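Local coordinates for amino acid ABC superfamily ATP binding cassette transporter, binding protein (Streptococcus pneumoniae, PDB 4H5G) that binds L-arginine in the cleft between its two lobes and probably hands it to a membrane-bound amino acid ABC transporter for uptake, at residues A17-Y22 against A127-T132; N35-A40 against I58-F63; D64-S69 against D76-G81; E155-L160 against V168-P173. All coordinates share one frame; numbering follows the deposited sequence. Where two conformers were deposited one is given.

All four contacts touch the bound L-arginine, each with different groups. Contact 1 bridges the cleft, joining strand 13-18 of one sheet to strand 125-129 of the other. Contacts 2 and 3 lie on the first sheet, their centres about 11 and 10 Å from that of contact 1. F63 in contact 2, and A80 and G81 in contact 3, reach the ligand. Contact 4 lies on the second sheet, its centre about 10 Å from that of contact 1, and ends at D171. OH of Y22 meets OD2 of D171 at 2.5 Å, a probable hydrogen bond tying the lobes again. Contacts 3 and 4, centres about 20 Å apart, lie on opposite sides of the chain's centre.

Contact 1 of 4, residues A17-Y22 against A127-T132. With ARG (arginine), chain L; SO4 (sulfate ion), chain C.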
# COMPACT_ATOMS: atom_id res chain seq x y z
N ALA A 17 6.68 -4.68 -9.05
CA ALA A 17 7.40 -3.89 -8.04
C ALA A 17 6.49 -3.65 -6.84
O ALA A 17 5.32 -3.27 -7.00
CB ALA A 17 7.86 -2.58 -8.63
N THR A 18 7.01 -3.86 -5.64
CA THR A 18 6.21 -3.64 -4.43
C THR A 18 7.11 -3.25 -3.26
O THR A 18 8.32 -3.33 -3.35
CB THR A 18 5.35 -4.87 -4.05
OG1 THR A 18 4.30 -4.45 -3.17
CG2 THR A 18 6.19 -5.93 -3.32
N SER A 19 6.48 -2.85 -2.16
CA SER A 19 7.19 -2.47 -0.94
C SER A 19 6.57 -3.24 0.22
O SER A 19 5.54 -2.84 0.75
CB SER A 19 7.08 -0.95 -0.70
OG SER A 19 7.55 -0.56 0.58
N PRO A 20 7.21 -4.36 0.62
CA PRO A 20 6.59 -5.25 1.62
C PRO A 20 6.73 -4.78 3.07
O PRO A 20 7.28 -5.52 3.89
CB PRO A 20 7.32 -6.57 1.39
CG PRO A 20 8.68 -6.15 0.94
CD PRO A 20 8.49 -4.89 0.12
N ASP A 21 6.22 -3.59 3.37
CA ASP A 21 6.22 -3.05 4.73
C ASP A 21 4.82 -2.61 5.12
O ASP A 21 4.65 -1.66 5.88
CB ASP A 21 7.18 -1.84 4.83
CG ASP A 21 6.78 -0.68 3.90
OD1 ASP A 21 5.94 -0.91 3.02
OD2 ASP A 21 7.32 0.44 4.05
N TYR A 22 3.81 -3.31 4.64
CA TYR A 22 2.46 -2.74 4.62
C TYR A 22 1.37 -3.81 4.73
O TYR A 22 0.50 -3.88 3.88
CB TYR A 22 2.30 -1.92 3.31
CG TYR A 22 1.58 -0.58 3.46
CD1 TYR A 22 1.98 0.35 4.41
CD2 TYR A 22 0.53 -0.23 2.61
CE1 TYR A 22 1.35 1.60 4.54
CE2 TYR A 22 -0.12 1.01 2.74
CZ TYR A 22 0.30 1.91 3.70
OH TYR A 22 -0.32 3.13 3.83
N ALA A 127 4.49 11.07 12.03
CA ALA A 127 5.32 10.41 11.02
C ALA A 127 4.45 9.97 9.84
O ALA A 127 3.28 9.62 10.00
CB ALA A 127 6.04 9.21 11.63
N ALA A 128 5.04 9.98 8.64
CA ALA A 128 4.37 9.42 7.46
C ALA A 128 5.43 8.90 6.52
O ALA A 128 6.61 9.20 6.69
CB ALA A 128 3.51 10.47 6.78
N GLN A 129 5.02 8.14 5.52
CA GLN A 129 5.97 7.48 4.62
C GLN A 129 6.35 8.38 3.45
O GLN A 129 5.48 8.99 2.83
CB GLN A 129 5.38 6.16 4.11
CG GLN A 129 6.31 5.34 3.24
CD GLN A 129 5.84 3.90 3.13
OE1 GLN A 129 4.64 3.62 3.05
NE2 GLN A 129 6.80 2.97 3.12
N LYS A 130 7.64 8.46 3.15
CA LYS A 130 8.12 9.28 2.03
C LYS A 130 7.47 8.87 0.74
O LYS A 130 7.40 7.68 0.44
CB LYS A 130 9.64 9.11 1.86
CG LYS A 130 10.47 9.76 2.94
CD LYS A 130 11.98 9.62 2.68
CE LYS A 130 12.77 10.36 3.75
NZ LYS A 130 14.25 10.28 3.57
N GLY A 131 7.04 9.87 -0.03
CA GLY A 131 6.50 9.65 -1.36
C GLY A 131 5.06 9.18 -1.38
O GLY A 131 4.62 8.65 -2.39
N THR A 132 4.31 9.40 -0.29
CA THR A 132 2.95 8.85 -0.20
C THR A 132 1.84 9.89 -0.04
O THR A 132 2.09 11.04 0.34
CB THR A 132 2.79 7.83 0.96
OG1 THR A 132 2.84 8.51 2.22
CG2 THR A 132 3.86 6.72 0.91
N ARG L . -1.70 4.49 -0.45
CA ARG L . -0.54 5.36 -0.22
C ARG L . 0.04 5.87 -1.52
O ARG L . -0.22 5.33 -2.61
CB ARG L . 0.55 4.61 0.58
CG ARG L . 0.94 3.25 0.00
CD ARG L . 2.18 2.68 0.71
NE ARG L . 2.46 1.30 0.29
CZ ARG L . 3.44 0.54 0.77
NH1 ARG L . 3.60 -0.70 0.32
NH2 ARG L . 4.25 1.02 1.70
OXT ARG L . 0.78 6.86 -1.51
S SO4 C . 15.12 7.38 6.28
O1 SO4 C . 13.73 7.04 6.54
O2 SO4 C . 15.31 8.82 6.45
O3 SO4 C . 15.96 6.65 7.22
O4 SO4 C . 15.47 7.01 4.90
O HOH W 1 2.12 4.96 3.71
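Q129 holds CG anti to its backbone N (chi1 -177°), and from there the chain runs extended toward D21. D21 turns CG into the position between its own N and carbonyl carbon (chi1 61°), and its carboxylate approaches from the opposite direction. NE2 of Q129 comes to 2.7 Å from OD2 of D21, but the bond is bent and therefore weak. The carboxylate and amide planes are turned 49° apart. Both atoms have other partners: D21 OD2 accepts from M153 N, and Q129 NE2 donates to T151 O.

The remaining oxygens of the pair serve the bound arginine. Its NH2 donates to D21 OD1 at 2.9 Å and to Q129 OE1 at 3.0 Å. Its NH1 donates to the backbone O of S19 at 2.9 Å. Y22 lays one ring face against the ligand, with NE 3.4 Å above the ring plane and offset toward the rim. A water donates to both Y22 OH and Q129 OE1, 2.9 Å from the latter. Y22 OH also bonds to D171 OD2 in the second lobe.

T132 lies beside the ligand carboxylate, its CA 3.2 Å from the ligand OXT. T132 OG1 donates to the backbone O of Q129 at 2.8 Å, closing the turn after Q129, and also caps E135 N.

Strands 13-18 and 125-129 belong to separate sheets, so the amide, carboxylate and ligand together join the two lobes. The chemistry implies a site matched to a basic side chain: D21 probably balances the guanidinium charge, while neutral oxygens from S19 and Q129 take up further N-H groups.

Contact 2 of 4, residues N35-A40 against I58-F63; sequences NQVVGA and ILSMSF. With ARG (arginine), chain L.
V37 spreads its two methyls over the side chains of I58 and S60. CG1 lies 4.2 Å from CG2 of I58, a plain apolar contact. CG2 lies 3.6 Å from OG of S60, so this branch rests against a hydroxyl. V37 CG1 is anti to the backbone N (chi1 177°), and that rotation gives each methyl its own neighbour. The V37 and I58 side chains meet at a slant. I58 and S60 are two residues apart on strand 55-60, and both point toward V37.

The contact sets a beta hairpin, strands 27-31 and 34-38, against the edge strand 55-60 of the parallel sheet. I58 also packs on V16 and T18 of the next strand, and S60 touches P20.

Beyond strand 55-60, F63 reaches the ligand. One face of its ring carries the arginine side chain, with CD 3.5 Å above the plane and offset toward the rim. F63 CD1 comes within 3.3 Å of the ligand NE, over the same face. F63 and Y22 lie on opposite sides of the guanidinium.

The patch at V37 is small and lies at the surface. It implies modest van der Waals adhesion between hairpin and sheet, with no polar bond between the segments.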
# COMPACT_ATOMS: atom_id res chain seq x y z
N ASN A 35 11.50 -16.83 4.48
CA ASN A 35 10.92 -15.51 4.40
C ASN A 35 10.36 -15.33 3.01
O ASN A 35 11.01 -15.61 2.01
CB ASN A 35 11.95 -14.44 4.71
CG ASN A 35 11.46 -13.48 5.76
OD1 ASN A 35 10.33 -13.00 5.68
ND2 ASN A 35 12.29 -13.22 6.76
N GLN A 36 9.15 -14.79 2.95
CA GLN A 36 8.43 -14.73 1.70
C GLN A 36 7.55 -13.51 1.76
O GLN A 36 7.05 -13.16 2.83
CB GLN A 36 7.58 -15.98 1.59
CG GLN A 36 6.94 -16.23 0.25
CD GLN A 36 6.34 -17.62 0.20
OE1 GLN A 36 6.97 -18.59 0.62
NE2 GLN A 36 5.11 -17.72 -0.29
N VAL A 37 7.36 -12.86 0.62
CA VAL A 37 6.48 -11.71 0.54
C VAL A 37 5.06 -12.21 0.31
O VAL A 37 4.80 -12.95 -0.64
CB VAL A 37 6.89 -10.79 -0.63
CG1 VAL A 37 5.91 -9.63 -0.75
CG2 VAL A 37 8.32 -10.29 -0.42
N VAL A 38 4.15 -11.81 1.20
CA VAL A 38 2.77 -12.28 1.15
C VAL A 38 1.85 -11.09 1.27
O VAL A 38 2.30 -9.97 1.51
CB VAL A 38 2.46 -13.24 2.31
CG1 VAL A 38 3.32 -14.51 2.24
CG2 VAL A 38 2.69 -12.53 3.65
N GLY A 39 0.55 -11.32 1.12
CA GLY A 39 -0.42 -10.25 1.32
C GLY A 39 -1.45 -10.22 0.21
O GLY A 39 -1.32 -10.92 -0.79
N ALA A 40 -2.47 -9.39 0.39
CA ALA A 40 -3.58 -9.38 -0.58
C ALA A 40 -3.11 -8.92 -1.96
O ALA A 40 -3.59 -9.42 -2.98
CB ALA A 40 -4.74 -8.53 -0.06
N ILE A 58 8.27 -11.12 -7.76
CA ILE A 58 8.07 -9.94 -6.92
C ILE A 58 9.40 -9.23 -6.73
O ILE A 58 10.39 -9.84 -6.34
CB ILE A 58 7.50 -10.33 -5.54
CG1 ILE A 58 6.10 -10.93 -5.68
CG2 ILE A 58 7.45 -9.11 -4.62
CD1 ILE A 58 5.06 -9.96 -6.18
N LEU A 59 9.42 -7.94 -7.02
CA LEU A 59 10.63 -7.13 -6.87
C LEU A 59 10.40 -6.19 -5.70
O LEU A 59 9.60 -5.27 -5.80
CB LEU A 59 10.87 -6.34 -8.16
CG LEU A 59 12.10 -5.43 -8.22
CD1 LEU A 59 13.40 -6.22 -8.05
CD2 LEU A 59 12.09 -4.66 -9.54
N SER A 60 11.08 -6.44 -4.58
CA SER A 60 10.86 -5.66 -3.36
C SER A 60 11.81 -4.46 -3.24
O SER A 60 13.01 -4.57 -3.51
CB SER A 60 11.03 -6.55 -2.12
OG SER A 60 10.00 -7.51 -2.04
N MET A 61 11.27 -3.33 -2.81
CA MET A 61 12.07 -2.13 -2.61
C MET A 61 11.32 -1.20 -1.67
O MET A 61 10.26 -1.54 -1.19
CB MET A 61 12.27 -1.44 -3.96
CG MET A 61 10.95 -0.95 -4.53
SD MET A 61 11.15 -0.59 -6.29
CE MET A 61 11.28 -2.25 -6.95
N SER A 62 11.86 -0.02 -1.40
CA SER A 62 11.11 0.91 -0.56
C SER A 62 10.03 1.57 -1.40
O SER A 62 10.16 1.70 -2.62
CB SER A 62 12.04 1.97 0.04
OG SER A 62 12.98 1.37 0.90
N PHE A 63 8.97 2.02 -0.74
CA PHE A 63 7.83 2.54 -1.49
C PHE A 63 8.20 3.67 -2.43
O PHE A 63 7.72 3.71 -3.56
CB PHE A 63 6.67 2.97 -0.59
CG PHE A 63 5.47 3.41 -1.38
CD1 PHE A 63 4.58 2.48 -1.90
CD2 PHE A 63 5.27 4.75 -1.68
CE1 PHE A 63 3.49 2.88 -2.65
CE2 PHE A 63 4.19 5.16 -2.45
CZ PHE A 63 3.30 4.23 -2.93
N ARG L . -1.70 4.49 -0.45
CA ARG L . -0.54 5.36 -0.22
C ARG L . 0.04 5.87 -1.52
O ARG L . -0.22 5.33 -2.61
CB ARG L . 0.55 4.61 0.58
CG ARG L . 0.94 3.25 0.00
CD ARG L . 2.18 2.68 0.71
NE ARG L . 2.46 1.30 0.29
CZ ARG L . 3.44 0.54 0.77
NH1 ARG L . 3.60 -0.70 0.32
NH2 ARG L . 4.25 1.02 1.70
OXT ARG L . 0.78 6.86 -1.51

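Contact 3 of 4, residues D64-S69 against D76-G81; sequences DNVLTS and DLAVAG. With ARG (arginine), chain L; EDO (1,2-ethanediol), chain J.
The start of helix 66-71 lies over strand 77-78, and the nearest CA atoms are those of V66 and A78, 6.5 Å apart. V66 carries most of the contact. Its CG1 is anti to the backbone N (chi1 164°) and drops onto CB of A78 at 3.6 Å. The same methyl reaches CB of A80 at 4.4 Å, so one branch spans two residues on the same side of the strand. L67 adds CD2 from the flank, 4.3 Å from CB of A78. The small alanines are consistent with the close approach of the helix, and all the touching groups are apolar.

In one of two deposited conformers, OG of S69 donates to the backbone O of V66 at 2.7 Å. Around the contact, A203 packs on both L67 and A78, and A17 lies against S69.

At A80 and G81 the backbone meets the bound arginine. A80 O accepts from the ligand NE at 2.9 Å, and more weakly from NH1. G81 O accepts from the ligand's alpha-amino N at 2.8 Å. G81 has a positive phi of 57°, and its own N is held by D41 OD2. Successive carbonyls thus grip the two ends of the ligand.

Strands 55-60 and 77-78 run parallel on either side of strand 13-18, with helix 66-71 between them in the chain. This is a beta-alpha-beta crossover of the type II periplasmic binding protein fold, with its second strand leading directly into the ligand pocket.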
# COMPACT_ATOMS: atom_id res chain seq x y z
N ASP A 64 9.03 4.60 -1.95
CA ASP A 64 9.34 5.80 -2.73
C ASP A 64 10.11 5.55 -4.03
O ASP A 64 10.32 6.47 -4.82
CB ASP A 64 10.03 6.89 -1.88
CG ASP A 64 11.35 6.45 -1.28
OD1 ASP A 64 11.80 5.32 -1.55
OD2 ASP A 64 11.95 7.26 -0.54
N ASN A 65 10.49 4.29 -4.26
CA ASN A 65 11.12 3.93 -5.54
C ASN A 65 10.28 2.98 -6.40
O ASN A 65 10.71 2.60 -7.49
CB ASN A 65 12.53 3.36 -5.33
CG ASN A 65 13.56 3.99 -6.25
OD1 ASN A 65 13.23 4.89 -7.04
ND2 ASN A 65 14.80 3.55 -6.15
N VAL A 66 9.10 2.61 -5.91
CA VAL A 66 8.26 1.65 -6.62
C VAL A 66 7.80 2.20 -7.98
O VAL A 66 7.98 1.55 -9.02
CB VAL A 66 7.06 1.21 -5.75
CG1 VAL A 66 5.98 0.55 -6.60
CG2 VAL A 66 7.50 0.26 -4.63
N LEU A 67 7.23 3.40 -7.99
CA LEU A 67 6.78 3.97 -9.26
C LEU A 67 7.94 4.28 -10.21
O LEU A 67 7.84 4.08 -11.43
CB LEU A 67 5.90 5.20 -9.02
CG LEU A 67 4.54 4.82 -8.41
CD1 LEU A 67 3.79 6.10 -8.02
CD2 LEU A 67 3.71 4.00 -9.39
N THR A 68 9.06 4.75 -9.68
CA THR A 68 10.23 5.04 -10.52
C THR A 68 10.75 3.77 -11.19
O THR A 68 11.15 3.78 -12.35
CB THR A 68 11.35 5.72 -9.69
OG1 THR A 68 10.89 7.00 -9.23
CG2 THR A 68 12.62 5.90 -10.52
N SER A 69 10.75 2.66 -10.45
CA SER A 69 11.23 1.40 -11.01
C SER A 69 10.32 0.91 -12.13
O SER A 69 10.79 0.33 -13.11
CB SER A 69 11.39 0.32 -9.93
OG SER A 69 10.14 -0.08 -9.41
N ASP A 76 7.06 -4.72 -14.76
CA ASP A 76 5.94 -4.61 -15.69
C ASP A 76 4.75 -3.88 -15.07
O ASP A 76 3.98 -3.21 -15.76
CB ASP A 76 5.46 -6.01 -16.10
CG ASP A 76 6.52 -6.80 -16.82
OD1 ASP A 76 7.01 -6.34 -17.87
OD2 ASP A 76 6.87 -7.90 -16.33
N LEU A 77 4.59 -4.07 -13.77
CA LEU A 77 3.49 -3.49 -13.02
C LEU A 77 4.03 -3.02 -11.68
O LEU A 77 5.03 -3.53 -11.20
CB LEU A 77 2.42 -4.55 -12.74
CG LEU A 77 1.68 -5.21 -13.90
CD1 LEU A 77 0.74 -6.29 -13.34
CD2 LEU A 77 0.89 -4.17 -14.70
N ALA A 78 3.34 -2.07 -11.05
CA ALA A 78 3.62 -1.76 -9.64
C ALA A 78 2.33 -2.01 -8.87
O ALA A 78 1.27 -1.53 -9.25
CB ALA A 78 4.09 -0.33 -9.49
N VAL A 79 2.43 -2.78 -7.79
CA VAL A 79 1.27 -3.10 -6.95
C VAL A 79 1.74 -2.97 -5.52
O VAL A 79 2.53 -3.78 -5.04
CB VAL A 79 0.75 -4.53 -7.20
CG1 VAL A 79 -0.53 -4.77 -6.40
CG2 VAL A 79 0.48 -4.78 -8.70
N ALA A 80 1.28 -1.92 -4.84
CA ALA A 80 1.80 -1.63 -3.50
C ALA A 80 0.84 -0.75 -2.72
O ALA A 80 1.26 0.24 -2.11
CB ALA A 80 3.17 -0.96 -3.60
N GLY A 81 -0.45 -1.09 -2.77
CA GLY A 81 -1.46 -0.27 -2.11
C GLY A 81 -1.39 1.16 -2.64
O GLY A 81 -1.47 2.14 -1.89
N ARG L . -1.70 4.49 -0.45
CA ARG L . -0.54 5.36 -0.22
C ARG L . 0.04 5.87 -1.52
O ARG L . -0.22 5.33 -2.61
CB ARG L . 0.55 4.61 0.58
CG ARG L . 0.94 3.25 0.00
CD ARG L . 2.18 2.68 0.71
NE ARG L . 2.46 1.30 0.29
CZ ARG L . 3.44 0.54 0.77
NH1 ARG L . 3.60 -0.70 0.32
NH2 ARG L . 4.25 1.02 1.70
OXT ARG L . 0.78 6.86 -1.51
C1 EDO J . 6.35 -4.25 -21.71
O1 EDO J . 7.38 -4.94 -22.43
C2 EDO J . 5.71 -5.20 -20.71
O2 EDO J . 5.13 -4.46 -19.64

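Contact 4 of 4, residues E155-L160 against V168-P173; sequences EAVNEL and VHMDEP. With ARG (arginine), chain L.
V168 fits against A156 and L160, which lie one helical turn apart on helix 153-162. Its CG1 meets CB of A156 at 3.8 Å. Its CG2 rests 3.9 Å from CB of L160 and touches the backbone O of A156 as well. Further along the strand, CE of M170 lies 4.1 Å from CG2 of V157, and these two side chains cross at about a right angle. CG of M170 lies between the backbone N and the carbonyl carbon (chi1 66°), and the chain bends again at the sulfur, which lays CE back toward the helix.

The next shell packs around these groups. L106 of strand 103-108 packs on V157, L160 and M170 alike. Y178 of helix 172-181 covers V157 and M170. The helix and strand axes approach to 9.4 Å, with their directions 141° apart. Helix 153-162 connects strand 146-150 to strand 167-171, and strand 125-129 lies between those two parallel strands. This is a beta-alpha-beta crossover of the second lobe.

At its far end the strand delivers D171. OD2 accepts from the alpha-amino N of the bound arginine at 2.8 Å. OD1 is held by N101 ND2, so both carboxylate oxygens are anchored.

The chemistry divides along the strand: buried apolar packing seats V168 and M170 on the helix, while an acidic group beyond them probably offsets the charge of the ligand's ammonium.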
# COMPACT_ATOMS: atom_id res chain seq x y z
N GLU A 155 9.75 1.31 10.18
CA GLU A 155 10.57 2.25 10.97
C GLU A 155 9.70 3.34 11.59
O GLU A 155 9.93 3.74 12.74
CB GLU A 155 11.70 2.85 10.11
CG GLU A 155 12.48 3.98 10.80
CD GLU A 155 13.24 3.53 12.05
OE1 GLU A 155 13.50 2.32 12.21
OE2 GLU A 155 13.59 4.41 12.87
N ALA A 156 8.69 3.80 10.86
CA ALA A 156 7.76 4.79 11.42
C ALA A 156 7.09 4.22 12.66
O ALA A 156 6.99 4.89 13.69
CB ALA A 156 6.71 5.20 10.39
N VAL A 157 6.65 2.98 12.57
CA VAL A 157 5.96 2.36 13.71
C VAL A 157 6.94 2.08 14.86
O VAL A 157 6.58 2.21 16.03
CB VAL A 157 5.17 1.11 13.29
CG1 VAL A 157 4.55 0.41 14.52
CG2 VAL A 157 4.09 1.49 12.30
N ASN A 158 8.17 1.71 14.54
CA ASN A 158 9.18 1.57 15.60
C ASN A 158 9.40 2.88 16.33
O ASN A 158 9.59 2.90 17.55
CB ASN A 158 10.51 1.05 15.05
CG ASN A 158 10.49 -0.44 14.75
OD1 ASN A 158 9.68 -1.19 15.31
ND2 ASN A 158 11.38 -0.88 13.87
N GLU A 159 9.37 4.00 15.61
CA GLU A 159 9.56 5.29 16.25
C GLU A 159 8.36 5.68 17.11
O GLU A 159 8.52 6.29 18.17
CB GLU A 159 9.91 6.38 15.21
CG GLU A 159 11.26 6.12 14.55
CD GLU A 159 11.80 7.32 13.77
OE1 GLU A 159 11.25 8.44 13.93
OE2 GLU A 159 12.76 7.14 13.00
N LEU A 160 7.17 5.29 16.68
CA LEU A 160 5.96 5.45 17.50
C LEU A 160 6.09 4.65 18.80
O LEU A 160 5.86 5.16 19.89
CB LEU A 160 4.72 5.00 16.72
CG LEU A 160 3.43 4.89 17.55
CD1 LEU A 160 2.98 6.26 18.03
CD2 LEU A 160 2.31 4.20 16.76
N VAL A 168 1.20 7.98 13.57
CA VAL A 168 1.69 7.66 12.23
C VAL A 168 0.52 7.61 11.26
O VAL A 168 -0.44 6.86 11.48
CB VAL A 168 2.40 6.30 12.20
CG1 VAL A 168 3.00 6.06 10.80
CG2 VAL A 168 3.50 6.23 13.25
N HIS A 169 0.58 8.40 10.19
CA HIS A 169 -0.49 8.43 9.19
C HIS A 169 -0.28 7.30 8.18
O HIS A 169 0.83 7.13 7.67
CB HIS A 169 -0.47 9.78 8.45
CG HIS A 169 -1.81 10.23 7.96
ND1 HIS A 169 -1.97 10.96 6.80
CD2 HIS A 169 -3.05 10.08 8.49
CE1 HIS A 169 -3.26 11.23 6.63
NE2 HIS A 169 -3.93 10.72 7.64
N MET A 170 -1.33 6.54 7.89
CA MET A 170 -1.21 5.38 6.99
C MET A 170 -2.57 4.92 6.50
O MET A 170 -3.59 5.32 7.03
CB MET A 170 -0.50 4.23 7.71
CG MET A 170 -1.32 3.67 8.88
SD MET A 170 -0.47 2.35 9.78
CE MET A 170 0.89 3.24 10.51
N ASP A 171 -2.59 4.06 5.48
CA ASP A 171 -3.87 3.50 5.04
C ASP A 171 -4.55 2.75 6.18
O ASP A 171 -3.89 2.04 6.92
CB ASP A 171 -3.66 2.58 3.82
CG ASP A 171 -3.39 3.37 2.56
OD1 ASP A 171 -4.38 3.84 1.95
OD2 ASP A 171 -2.21 3.56 2.19
N GLU A 172 -5.86 2.93 6.33
CA GLU A 172 -6.58 2.32 7.47
C GLU A 172 -6.37 0.80 7.70
O GLU A 172 -6.17 0.38 8.85
CB GLU A 172 -8.08 2.67 7.43
CG GLU A 172 -8.88 1.92 8.49
CD GLU A 172 -10.25 2.51 8.74
OE1 GLU A 172 -11.20 2.15 8.03
OE2 GLU A 172 -10.37 3.34 9.67
N PRO A 173 -6.41 -0.02 6.63
CA PRO A 173 -6.23 -1.46 6.87
C PRO A 173 -4.89 -1.80 7.53
O PRO A 173 -4.77 -2.76 8.30
CB PRO A 173 -6.31 -2.07 5.47
CG PRO A 173 -7.17 -1.11 4.71
CD PRO A 173 -6.78 0.25 5.22
N ARG L . -1.70 4.49 -0.45
CA ARG L . -0.54 5.36 -0.22
C ARG L . 0.04 5.87 -1.52
O ARG L . -0.22 5.33 -2.61
CB ARG L . 0.55 4.61 0.58
CG ARG L . 0.94 3.25 0.00
CD ARG L . 2.18 2.68 0.71
NE ARG L . 2.46 1.30 0.29
CZ ARG L . 3.44 0.54 0.77
NH1 ARG L . 3.60 -0.70 0.32
NH2 ARG L . 4.25 1.02 1.70
OXT ARG L . 0.78 6.86 -1.51